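Local coordinates for protein S3-RNase (Pyrus pyrifolia, PDB 1IQQ) that cleaves RNA as a T2-family ribonuclease of the pear pistil and is responsible for gametophytic self-incompatibility, which prevents self-fertilization, at residues A[4-9]-A[104-109]; A[12-17]-A[70-75]; A[34-37]-A[43-46]; A[153-158]-A[162-167]. All coordinates share one frame; numbering follows the deposited sequence.

Contact 1. Residues A[4-9]-A[104-109]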
loop_
_atom_site.group_PDB
_atom_site.type_symbol
_atom_site.label_atom_id
_atom_site.label_comp_id
_atom_site.label_asym_id
_atom_site.label_seq_id
_atom_site.Cartn_x
_atom_site.Cartn_y
_atom_site.Cartn_z
ATOM N N PHE A 4 -0.180 2.415 12.095
ATOM C CA PHE A 4 -0.707 1.976 10.808
ATOM C C PHE A 4 0.348 1.776 9.752
ATOM O O PHE A 4 1.354 2.535 9.662
ATOM C CB PHE A 4 -1.612 3.078 10.222
ATOM C CG PHE A 4 -2.926 3.202 10.889
ATOM C CD1 PHE A 4 -3.168 4.240 11.750
ATOM C CD2 PHE A 4 -3.932 2.297 10.592
ATOM C CE1 PHE A 4 -4.482 4.402 12.338
ATOM C CE2 PHE A 4 -5.216 2.452 11.147
ATOM C CZ PHE A 4 -5.485 3.479 11.996
ATOM N N GLN A 5 0.124 0.783 8.908
ATOM C CA GLN A 5 0.893 0.577 7.690
ATOM C C GLN A 5 -0.036 0.888 6.538
ATOM O O GLN A 5 -1.078 0.230 6.374
ATOM C CB GLN A 5 1.314 -0.861 7.517
ATOM C CG GLN A 5 2.426 -1.248 8.556
ATOM C CD GLN A 5 2.866 -2.672 8.350
ATOM O OE1 GLN A 5 3.718 -2.973 7.478
ATOM N NE2 GLN A 5 2.265 -3.573 9.096
ATOM N N PHE A 6 0.315 1.845 5.685
ATOM C CA PHE A 6 -0.476 2.148 4.473
ATOM C C PHE A 6 0.363 1.705 3.330
ATOM O O PHE A 6 1.362 2.341 2.969
ATOM C CB PHE A 6 -0.756 3.659 4.438
ATOM C CG PHE A 6 -1.600 4.127 3.265
ATOM C CD1 PHE A 6 -1.318 5.318 2.660
ATOM C CD2 PHE A 6 -2.690 3.401 2.825
ATOM C CE1 PHE A 6 -2.167 5.811 1.618
ATOM C CE2 PHE A 6 -3.541 3.869 1.801
ATOM C CZ PHE A 6 -3.285 5.079 1.196
ATOM N N THR A 7 -0.032 0.583 2.725
ATOM C CA THR A 7 0.787 -0.051 1.668
ATOM C C THR A 7 0.190 0.147 0.302
ATOM O O THR A 7 -1.043 -0.050 0.130
ATOM C CB THR A 7 0.850 -1.539 1.933
ATOM O OG1 THR A 7 1.428 -1.759 3.239
ATOM C CG2 THR A 7 1.788 -2.224 0.886
ATOM N N GLN A 8 0.996 0.589 -0.648
ATOM C CA GLN A 8 0.569 0.776 -2.055
ATOM C C GLN A 8 1.406 -0.169 -2.907
ATOM O O GLN A 8 2.543 -0.543 -2.563
ATOM C CB GLN A 8 0.789 2.235 -2.455
ATOM C CG GLN A 8 -0.233 3.155 -1.709
ATOM C CD GLN A 8 0.039 4.598 -2.019
ATOM O OE1 GLN A 8 0.195 4.954 -3.168
ATOM N NE2 GLN A 8 0.035 5.449 -0.962
ATOM N N GLN A 9 0.826 -0.577 -4.027
ATOM C CA GLN A 9 1.430 -1.599 -4.936
ATOM C C GLN A 9 1.488 -1.087 -6.334
ATOM O O GLN A 9 0.521 -0.454 -6.799
ATOM C CB GLN A 9 0.600 -2.907 -4.868
ATOM C CG GLN A 9 -0.847 -2.732 -5.377
ATOM C CD GLN A 9 -1.701 -3.956 -5.186
ATOM O OE1 GLN A 9 -2.940 -3.883 -5.387
ATOM N NE2 GLN A 9 -1.110 -5.068 -4.821
ATOM N N GLU A 104 -13.168 5.806 3.337
ATOM C CA GLU A 104 -13.022 7.275 3.162
ATOM C C GLU A 104 -11.691 7.726 3.723
ATOM O O GLU A 104 -11.076 8.646 3.178
ATOM C CB GLU A 104 -14.173 7.981 3.902
ATOM C CG GLU A 104 -15.512 7.796 3.220
ATOM C CD GLU A 104 -16.703 8.035 4.149
ATOM O OE1 GLU A 104 -16.502 8.405 5.341
ATOM O OE2 GLU A 104 -17.854 7.819 3.650
ATOM N N THR A 105 -11.221 7.101 4.798
ATOM C CA THR A 105 -9.927 7.458 5.394
ATOM C C THR A 105 -8.792 7.135 4.413
ATOM O O THR A 105 -7.861 7.930 4.239
ATOM C CB THR A 105 -9.711 6.686 6.664
ATOM O OG1 THR A 105 -10.669 7.164 7.649
ATOM C CG2 THR A 105 -8.254 6.914 7.187
ATOM N N VAL A 106 -8.846 5.966 3.752
ATOM C CA VAL A 106 -7.824 5.645 2.720
ATOM C C VAL A 106 -7.811 6.630 1.579
ATOM O O VAL A 106 -6.755 7.037 1.109
ATOM C CB VAL A 106 -8.095 4.227 2.191
ATOM C CG1 VAL A 106 -7.272 3.920 0.951
ATOM C CG2 VAL A 106 -7.688 3.214 3.306
ATOM N N ILE A 107 -8.996 7.028 1.112
ATOM C CA ILE A 107 -9.098 8.010 -0.002
ATOM C C ILE A 107 -8.525 9.354 0.456
ATOM O O ILE A 107 -7.752 9.994 -0.326
ATOM C CB ILE A 107 -10.604 8.151 -0.401
ATOM C CG1 ILE A 107 -11.100 6.867 -1.107
ATOM C CG2 ILE A 107 -10.809 9.439 -1.291
ATOM C CD1 ILE A 107 -12.660 6.685 -1.158
ATOM N N LYS A 108 -8.807 9.707 1.701
ATOM C CA LYS A 108 -8.279 10.959 2.280
ATOM C C LYS A 108 -6.743 10.918 2.313
ATOM O O LYS A 108 -6.056 11.921 2.012
ATOM C CB LYS A 108 -8.814 11.195 3.682
ATOM C CG LYS A 108 -8.671 12.659 4.073
ATOM C CD LYS A 108 -9.494 12.886 5.290
ATOM C CE LYS A 108 -8.773 12.330 6.457
ATOM N NZ LYS A 108 -7.968 13.450 6.979
ATOM N N MET A 109 -6.181 9.760 2.678
ATOM C CA MET A 109 -4.712 9.682 2.695
ATOM C C MET A 109 -4.146 9.774 1.283
ATOM O O MET A 109 -3.183 10.538 1.024
ATOM C CB MET A 109 -4.287 8.332 3.323
ATOM C CG MET A 109 -4.616 8.275 4.813
ATOM S SD MET A 109 -4.413 6.555 5.375
ATOM C CE MET A 109 -4.571 6.914 7.090
#
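M109, which lies against F6, has its backbone fixed by the helix. M109 N donates to T105 O at 2.9 Å, one turn back, and K108 N repeats the pattern with E104 O. This repeat sets the spacing of V106 and M109, the two helix residues that meet the strand. What joins the segments themselves is apolar packing on a single ring.

M109 CB is closest to the ring, 3.7 Å from F6 CE1. From there the side chain runs extended. CG lies beside the backbone N (chi1 -69°), and this carries the sulfur over the ring instead of past its rim. M109 SD sits 4.2 Å from the centroid of the F6 ring and only 7° off the ring normal. It thus stands almost squarely over one face, in a Met-aromatic contact.

The CG1 methyl of V106 approaches F6 CE2 obliquely, at 3.8 Å. The F6 ring is directed at the helix because CG is anti to the backbone N (chi1 -178°).

All three residues are buried. V32 and L35 of the neighbouring strand touch both F6 and V106, so the packing extends to strand 30-38. Farther along the strand, the Q8 side chain bonds to Q115 O in the loop after the helix and to V117 N at the start of helix 117-123. Q9, which probably contacts the 3'-terminal nucleotide of the RNA, as in relatives, is on the same strand. This is helix-on-sheet packing in the core of the alpha+beta fold of the RNase T2 family, with helix 99-112 lying over strands 3-10 and 30-38.

Contact 2. Residues A[12-17]-A[70-75]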
loop_
_atom_site.group_PDB
_atom_site.type_symbol
_atom_site.label_atom_id
_atom_site.label_comp_id
_atom_site.label_asym_id
_atom_site.label_seq_id
_atom_site.Cartn_x
_atom_site.Cartn_y
_atom_site.Cartn_z
ATOM N N LEU A 12 1.890 -2.754 -12.450
ATOM C CA LEU A 12 2.657 -3.455 -13.502
ATOM C C LEU A 12 3.455 -4.580 -12.903
ATOM O O LEU A 12 3.496 -5.706 -13.441
ATOM C CB LEU A 12 3.595 -2.475 -14.218
ATOM C CG LEU A 12 4.256 -3.015 -15.491
ATOM C CD1 LEU A 12 3.233 -2.937 -16.697
ATOM C CD2 LEU A 12 5.434 -2.164 -15.863
ATOM N N ALA A 13 4.070 -4.349 -11.749
ATOM C CA ALA A 13 4.852 -5.389 -11.123
ATOM C C ALA A 13 4.032 -6.453 -10.415
ATOM O O ALA A 13 4.373 -7.659 -10.408
ATOM C CB ALA A 13 5.860 -4.732 -10.125
ATOM N N VAL A 14 2.939 -6.057 -9.777
ATOM C CA VAL A 14 2.057 -7.021 -9.123
ATOM C C VAL A 14 1.592 -8.052 -10.159
ATOM O O VAL A 14 1.543 -9.242 -9.856
ATOM C CB VAL A 14 0.775 -6.309 -8.561
ATOM C CG1 VAL A 14 -0.218 -7.306 -7.967
ATOM C CG2 VAL A 14 1.210 -5.310 -7.468
ATOM N N CYS A 15 1.281 -7.554 -11.359
ATOM C CA CYS A 15 0.741 -8.468 -12.431
ATOM C C CYS A 15 1.799 -9.299 -13.073
ATOM O O CYS A 15 1.494 -10.114 -13.967
ATOM C CB CYS A 15 0.028 -7.610 -13.456
ATOM S SG CYS A 15 -1.503 -6.976 -12.708
ATOM N N ASN A 16 3.042 -9.109 -12.631
ATOM C CA ASN A 16 4.204 -9.896 -13.083
ATOM C C ASN A 16 4.682 -10.746 -11.902
ATOM O O ASN A 16 5.717 -11.393 -11.989
ATOM C CB ASN A 16 5.301 -8.884 -13.515
ATOM C CG ASN A 16 6.428 -9.500 -14.327
ATOM O OD1 ASN A 16 6.207 -10.327 -15.193
ATOM N ND2 ASN A 16 7.665 -9.052 -14.068
ATOM N N SER A 17 3.944 -10.748 -10.782
ATOM C CA SER A 17 4.385 -11.448 -9.584
ATOM C C SER A 17 4.130 -12.959 -9.436
ATOM O O SER A 17 4.906 -13.644 -8.747
ATOM C CB SER A 17 3.804 -10.759 -8.335
ATOM O OG SER A 17 2.421 -11.103 -8.177
ATOM N N ASN A 70 -8.974 -4.291 -7.273
ATOM C CA ASN A 70 -8.459 -5.664 -7.194
ATOM C C ASN A 70 -7.858 -5.765 -8.607
ATOM O O ASN A 70 -8.577 -5.860 -9.617
ATOM C CB ASN A 70 -9.646 -6.665 -7.085
ATOM C CG ASN A 70 -9.205 -8.079 -7.160
ATOM O OD1 ASN A 70 -8.124 -8.375 -7.653
ATOM N ND2 ASN A 70 -10.074 -8.989 -6.738
ATOM N N VAL A 71 -6.534 -5.673 -8.689
ATOM C CA VAL A 71 -5.848 -5.678 -9.959
ATOM C C VAL A 71 -5.945 -6.984 -10.734
ATOM O O VAL A 71 -5.734 -6.973 -11.956
ATOM C CB VAL A 71 -4.340 -5.314 -9.761
ATOM C CG1 VAL A 71 -4.248 -3.922 -9.181
ATOM C CG2 VAL A 71 -3.665 -6.305 -8.869
ATOM N N PHE A 72 -6.247 -8.076 -10.061
ATOM C CA PHE A 72 -6.339 -9.380 -10.740
ATOM C C PHE A 72 -7.674 -9.539 -11.472
ATOM O O PHE A 72 -7.711 -10.170 -12.565
ATOM C CB PHE A 72 -6.177 -10.515 -9.716
ATOM C CG PHE A 72 -4.817 -10.504 -9.069
ATOM C CD1 PHE A 72 -3.747 -11.133 -9.708
ATOM C CD2 PHE A 72 -4.596 -9.827 -7.899
ATOM C CE1 PHE A 72 -2.461 -11.079 -9.195
ATOM C CE2 PHE A 72 -3.282 -9.751 -7.350
ATOM C CZ PHE A 72 -2.225 -10.382 -8.013
ATOM N N ASP A 73 -8.749 -8.965 -10.933
ATOM C CA ASP A 73 -10.089 -9.125 -11.558
ATOM C C ASP A 73 -11.016 -8.112 -10.899
ATOM O O ASP A 73 -11.470 -8.337 -9.744
ATOM C CB ASP A 73 -10.579 -10.550 -11.336
ATOM C CG ASP A 73 -11.909 -10.853 -12.040
ATOM O OD1 ASP A 73 -12.530 -9.938 -12.591
ATOM O OD2 ASP A 73 -12.292 -12.032 -11.996
ATOM N N ARG A 74 -11.266 -7.032 -11.623
ATOM C CA ARG A 74 -12.119 -5.970 -11.103
ATOM C C ARG A 74 -13.566 -6.423 -10.813
ATOM O O ARG A 74 -14.288 -5.768 -10.049
ATOM C CB ARG A 74 -12.121 -4.776 -12.041
ATOM C CG ARG A 74 -12.852 -4.992 -13.370
ATOM C CD ARG A 74 -12.890 -3.689 -14.157
ATOM N NE ARG A 74 -13.232 -2.600 -13.246
ATOM C CZ ARG A 74 -12.939 -1.310 -13.430
ATOM N NH1 ARG A 74 -12.284 -0.892 -14.527
ATOM N NH2 ARG A 74 -13.276 -0.434 -12.489
ATOM N N THR A 75 -14.003 -7.522 -11.420
ATOM C CA THR A 75 -15.338 -8.028 -11.106
ATOM C C THR A 75 -15.423 -8.585 -9.685
ATOM O O THR A 75 -16.543 -8.825 -9.200
ATOM C CB THR A 75 -15.812 -9.186 -12.082
ATOM O OG1 THR A 75 -15.008 -10.342 -11.960
ATOM C CG2 THR A 75 -15.805 -8.709 -13.472
#
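V14 pushes one methyl, CG1, into the notch between V71 and F72. V14 CG1 is 3.7 Å from V71 CG2, and V14 CG1 is also 3.7 Å from F72 CZ. One bump therefore meets two walls of the hollow. Both walls cross V14 at about a right angle. The F72 ring comes to the methyl obliquely, with its CZ end foremost. In V71, CG1 is anti to the carbonyl carbon (chi1 -62°), which leaves CG2 between N and C, facing V14. CG1 packs near Q9.

Beside this fit the surfaces separate a little. C15 SG stands 4.4 Å from V71 CB, a looser touch. That sulfur is tied to C22 by a disulfide.

Each side is shaped by its own turn. V14 to S17 form a type I beta turn, and V14 O accepts two bonds from S17. One comes from S17 OG at 2.7 Å, in the carbonyl plane, and one from S17 N at 3.0 Å. On the other side, N70 OD1 accepts from F72 N at 3.1 Å, an Asx turn at the start of the segment that carries V71 and F72. D73 OD1 makes a second Asx turn with T75.

N70 and V71, like nearby Q9, probably contact the 3'-terminal nucleotide of bound RNA, as in relatives. The contact thus joins the end of helix 11-14 to a loop that probably lines the substrate site of this T2 ribonuclease.

Contact 3. Residues A[34-37]-A[43-46]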
loop_
_atom_site.group_PDB
_atom_site.type_symbol
_atom_site.label_atom_id
_atom_site.label_comp_id
_atom_site.label_asym_id
_atom_site.label_seq_id
_atom_site.Cartn_x
_atom_site.Cartn_y
_atom_site.Cartn_z
ATOM N N GLY A 34 -3.260 -1.976 1.068
ATOM C CA GLY A 34 -3.867 -2.158 2.360
ATOM C C GLY A 34 -3.675 -0.976 3.276
ATOM O O GLY A 34 -2.762 -0.140 3.098
ATOM N N LEU A 35 -4.507 -0.927 4.315
ATOM C CA LEU A 35 -4.332 0.013 5.447
ATOM C C LEU A 35 -4.502 -0.889 6.675
ATOM O O LEU A 35 -5.635 -1.347 6.990
ATOM C CB LEU A 35 -5.338 1.134 5.464
ATOM C CG LEU A 35 -5.111 2.535 6.169
ATOM C CD1 LEU A 35 -6.357 3.146 6.891
ATOM C CD2 LEU A 35 -3.735 2.728 6.826
ATOM N N TRP A 36 -3.361 -1.198 7.264
ATOM C CA TRP A 36 -3.346 -2.167 8.355
ATOM C C TRP A 36 -3.075 -1.681 9.735
ATOM O O TRP A 36 -2.022 -1.093 9.960
ATOM C CB TRP A 36 -2.255 -3.240 8.143
ATOM C CG TRP A 36 -2.347 -4.037 6.878
ATOM C CD1 TRP A 36 -3.369 -4.065 5.940
ATOM C CD2 TRP A 36 -1.361 -4.985 6.453
ATOM N NE1 TRP A 36 -3.034 -5.009 4.949
ATOM C CE2 TRP A 36 -1.823 -5.577 5.260
ATOM C CE3 TRP A 36 -0.116 -5.388 6.970
ATOM C CZ2 TRP A 36 -1.072 -6.577 4.566
ATOM C CZ3 TRP A 36 0.614 -6.369 6.289
ATOM C CH2 TRP A 36 0.128 -6.947 5.106
ATOM N N PRO A 37 -4.020 -1.806 10.660
ATOM C CA PRO A 37 -3.750 -1.442 12.071
ATOM C C PRO A 37 -2.671 -2.516 12.395
ATOM O O PRO A 37 -2.844 -3.762 12.122
ATOM C CB PRO A 37 -5.075 -1.770 12.768
ATOM C CG PRO A 37 -6.111 -1.514 11.705
ATOM C CD PRO A 37 -5.455 -2.069 10.439
ATOM N N PRO A 43 2.694 -10.278 16.022
ATOM C CA PRO A 43 1.713 -10.177 14.936
ATOM C C PRO A 43 0.742 -9.054 15.055
ATOM O O PRO A 43 0.348 -8.699 16.138
ATOM C CB PRO A 43 0.927 -11.515 14.987
ATOM C CG PRO A 43 1.561 -12.324 16.024
ATOM C CD PRO A 43 2.424 -11.435 16.895
ATOM N N ASP A 44 0.292 -8.563 13.892
ATOM C CA ASP A 44 -0.713 -7.492 13.864
ATOM C C ASP A 44 -2.071 -8.047 14.217
ATOM O O ASP A 44 -2.286 -9.259 14.124
ATOM C CB ASP A 44 -0.819 -6.891 12.452
ATOM C CG ASP A 44 0.500 -6.320 11.943
ATOM O OD1 ASP A 44 1.338 -5.810 12.760
ATOM O OD2 ASP A 44 0.746 -6.344 10.700
ATOM N N PRO A 45 -3.011 -7.196 14.644
ATOM C CA PRO A 45 -4.376 -7.689 14.969
ATOM C C PRO A 45 -5.032 -8.045 13.618
ATOM O O PRO A 45 -4.611 -7.580 12.533
ATOM C CB PRO A 45 -5.037 -6.506 15.671
ATOM C CG PRO A 45 -4.375 -5.335 14.982
ATOM C CD PRO A 45 -2.920 -5.747 14.837
ATOM N N SER A 46 -6.031 -8.937 13.696
ATOM C CA SER A 46 -6.757 -9.400 12.514
ATOM C C SER A 46 -8.151 -9.816 12.906
ATOM O O SER A 46 -8.362 -10.431 13.968
ATOM C CB SER A 46 -6.016 -10.619 11.931
ATOM O OG SER A 46 -6.637 -11.119 10.760
HETATM O O HOH W 1 -4.689 -5.377 10.752
#
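P37 and P45 meet where the outer strand 30-38 of the T2-ribonuclease sheet packs against the loop that follows it. The tight part is centred on P37 O. P45 CD comes within 3.4 Å of P37 O, and P45 CG follows at 3.6 Å. The P45 ring lies across the carbonyl oxygen, touching it with two neighbouring carbons. D44 CB adds a third contact with P37 O, at 3.7 Å. The two proline rings themselves are farther apart, with P37 CB 4.3 Å from P45 CG. P37 is buried, and Y1, H88 and C91 also pack on it.

The other part is looser and partly exposed. There D44 OD2 approaches W36 CE3 at 3.9 Å. The two side chains cross at about a right angle, with the carboxylate and indole planes 60° apart. D44 OD1 accepts from N39 N, in the chain between the two segments. W36 CG lies beside the backbone N (chi1 -58°), which brings the six-membered part of the indole toward D44. The same indole stacks on H88, the proton acceptor of the active site.

The backbones have no direct polar link here, and a solvent molecule makes one. Water 1 donates to P37 O at 2.8 Å and to P45 O, also at 2.8 Å.

Contact 4. Residues A[153-158]-A[162-167]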
loop_
_atom_site.group_PDB
_atom_site.type_symbol
_atom_site.label_atom_id
_atom_site.label_comp_id
_atom_site.label_asym_id
_atom_site.label_seq_id
_atom_site.Cartn_x
_atom_site.Cartn_y
_atom_site.Cartn_z
ATOM N N LEU A 153 9.874 -1.119 1.934
ATOM C CA LEU A 153 9.792 -1.448 0.509
ATOM C C LEU A 153 9.768 -2.960 0.281
ATOM O O LEU A 153 10.400 -3.724 1.012
ATOM C CB LEU A 153 10.990 -0.870 -0.221
ATOM C CG LEU A 153 10.877 0.542 -0.796
ATOM C CD1 LEU A 153 10.563 1.517 0.322
ATOM C CD2 LEU A 153 12.196 0.919 -1.449
ATOM N N LYS A 154 9.069 -3.356 -0.781
ATOM C CA LYS A 154 8.997 -4.768 -1.200
ATOM C C LYS A 154 9.403 -4.811 -2.653
ATOM O O LYS A 154 8.934 -4.008 -3.472
ATOM C CB LYS A 154 7.559 -5.297 -1.116
ATOM C CG LYS A 154 7.526 -6.768 -1.519
ATOM C CD LYS A 154 6.078 -7.332 -1.377
ATOM C CE LYS A 154 6.051 -8.839 -1.373
ATOM N NZ LYS A 154 4.679 -9.241 -0.874
ATOM N N CYS A 155 10.275 -5.771 -2.986
ATOM C CA CYS A 155 10.727 -5.974 -4.369
ATOM C C CYS A 155 10.486 -7.467 -4.744
ATOM O O CYS A 155 10.100 -8.259 -3.888
ATOM C CB CYS A 155 12.220 -5.708 -4.485
ATOM S SG CYS A 155 12.623 -3.930 -4.478
ATOM N N GLN A 156 10.700 -7.791 -6.026
ATOM C CA GLN A 156 10.612 -9.206 -6.415
ATOM C C GLN A 156 11.657 -9.449 -7.469
ATOM O O GLN A 156 12.000 -8.559 -8.264
ATOM C CB GLN A 156 9.227 -9.553 -6.994
ATOM C CG GLN A 156 8.878 -8.763 -8.210
ATOM C CD GLN A 156 7.402 -8.931 -8.607
ATOM O OE1 GLN A 156 6.659 -9.515 -7.872
ATOM N NE2 GLN A 156 7.009 -8.361 -9.745
ATOM N N LYS A 157 12.192 -10.683 -7.508
ATOM C CA LYS A 157 13.185 -11.005 -8.532
ATOM C C LYS A 157 12.552 -11.876 -9.633
ATOM O O LYS A 157 11.895 -12.853 -9.337
ATOM C CB LYS A 157 14.382 -11.754 -7.962
ATOM C CG LYS A 157 15.484 -11.941 -9.031
ATOM C CD LYS A 157 16.811 -12.343 -8.401
ATOM C CE LYS A 157 17.745 -12.892 -9.486
ATOM N NZ LYS A 157 18.936 -13.513 -8.852
ATOM N N LYS A 158 12.833 -11.522 -10.874
ATOM C CA LYS A 158 12.294 -12.236 -12.034
ATOM C C LYS A 158 13.498 -12.481 -12.889
ATOM O O LYS A 158 13.940 -11.561 -13.571
ATOM C CB LYS A 158 11.353 -11.310 -12.822
ATOM C CG LYS A 158 10.232 -10.596 -12.027
ATOM C CD LYS A 158 9.172 -11.573 -11.528
ATOM C CE LYS A 158 8.728 -12.518 -12.669
ATOM N NZ LYS A 158 7.485 -13.323 -12.404
ATOM N N THR A 162 15.394 -7.429 -10.814
ATOM C CA THR A 162 14.709 -7.194 -9.518
ATOM C C THR A 162 13.846 -5.946 -9.757
ATOM O O THR A 162 14.332 -4.953 -10.288
ATOM C CB THR A 162 15.636 -6.814 -8.410
ATOM O OG1 THR A 162 16.494 -7.935 -8.127
ATOM C CG2 THR A 162 14.866 -6.419 -7.172
ATOM N N GLU A 163 12.541 -6.053 -9.476
ATOM C CA GLU A 163 11.686 -4.854 -9.607
ATOM C C GLU A 163 10.997 -4.449 -8.313
ATOM O O GLU A 163 10.714 -5.267 -7.422
ATOM C CB GLU A 163 10.634 -5.064 -10.626
ATOM C CG GLU A 163 9.956 -6.266 -10.493
ATOM C CD GLU A 163 9.365 -6.595 -11.879
ATOM O OE1 GLU A 163 10.033 -6.342 -12.882
ATOM O OE2 GLU A 163 8.263 -7.086 -11.920
ATOM N N LEU A 164 10.778 -3.139 -8.214
ATOM C CA LEU A 164 10.026 -2.547 -7.060
ATOM C C LEU A 164 8.535 -2.973 -7.191
ATOM O O LEU A 164 7.935 -2.889 -8.272
ATOM C CB LEU A 164 10.142 -1.015 -7.187
ATOM C CG LEU A 164 9.395 -0.201 -6.146
ATOM C CD1 LEU A 164 10.064 -0.494 -4.718
ATOM C CD2 LEU A 164 9.528 1.292 -6.489
ATOM N N VAL A 165 7.939 -3.373 -6.073
ATOM C CA VAL A 165 6.542 -3.840 -6.106
ATOM C C VAL A 165 5.664 -3.087 -5.086
ATOM O O VAL A 165 4.538 -2.704 -5.453
ATOM C CB VAL A 165 6.451 -5.314 -5.776
ATOM C CG1 VAL A 165 4.994 -5.825 -6.056
ATOM C CG2 VAL A 165 7.448 -6.115 -6.671
ATOM N N GLU A 166 6.101 -2.874 -3.852
ATOM C CA GLU A 166 5.236 -2.190 -2.874
ATOM C C GLU A 166 6.015 -1.180 -2.070
ATOM O O GLU A 166 7.244 -1.361 -1.833
ATOM C CB GLU A 166 4.557 -3.157 -1.825
ATOM C CG GLU A 166 3.684 -4.214 -2.430
ATOM C CD GLU A 166 3.030 -5.081 -1.379
ATOM O OE1 GLU A 166 3.464 -5.203 -0.254
ATOM O OE2 GLU A 166 2.007 -5.721 -1.731
ATOM N N ILE A 167 5.315 -0.114 -1.684
ATOM C CA ILE A 167 5.914 0.905 -0.788
ATOM C C ILE A 167 4.892 1.163 0.296
ATOM O O ILE A 167 3.707 1.396 0.005
ATOM C CB ILE A 167 6.273 2.192 -1.519
ATOM C CG1 ILE A 167 7.531 1.955 -2.375
ATOM C CG2 ILE A 167 6.605 3.301 -0.482
ATOM C CD1 ILE A 167 7.979 3.137 -3.279
#
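Q156 crosses over V165 and ends on E163, on the neighbouring strand of a beta hairpin. Its CB touches V165 CG2 at 3.9 Å. Its CG is pressed between the backbone N and the carbonyl carbon (chi1 60°), and this keeps the chain low over V165. Q156 CG is 3.4 Å from V165 CG2 and 3.6 Å from E163 CG. Q156 CD meets the same V165 methyl, and Q156 OE1 lies 3.7 Å from it. At the tip, Q156 NE2 donates to E163 OE2 at 2.8 Å, nearly in its own amide plane and on the anti side of the carboxylate.

Behind the side chains runs an antiparallel ladder with a classic beta bulge. V165 N and E166 N both donate to K154 O, at 2.9 and 3.1 Å. The bulge turns V165 toward the first strand, beneath Q156.

Q156 NE2 also donates to A13 O, and N16 ND2 donates to E163 OE2. This face of the hairpin therefore sits against helix 11-14 and the turn after it. On the other face L153 and I167 pack on helix 135-143, L164 and I167 touch F30 of strand 30-38, and C155 is disulfide-bonded to C193.

How the contacts relate
Contacts 1, 3 and 4 share one mixed sheet. Strand 3-10 of contact 1 lies between strand 30-38 of contact 3 and strand 161-171 of contact 4. Probable hydrogen bonds link Q5 with W36 and Q8 with I167. The centres of contacts 1 and 3 are about 12 Å apart, those of 1 and 4 about 19 Å. Contact 2 lies off the sheet; its centre is about 14 Å from that of contact 4, which it touches through A13, N16 and S17, and it meets Q9 of contact 1. Along the chain contact 1 spans contact 2, which spans contact 3; contact 4 follows. All four have parts near Q9, H33 or H88, consistent with a shared active-site side.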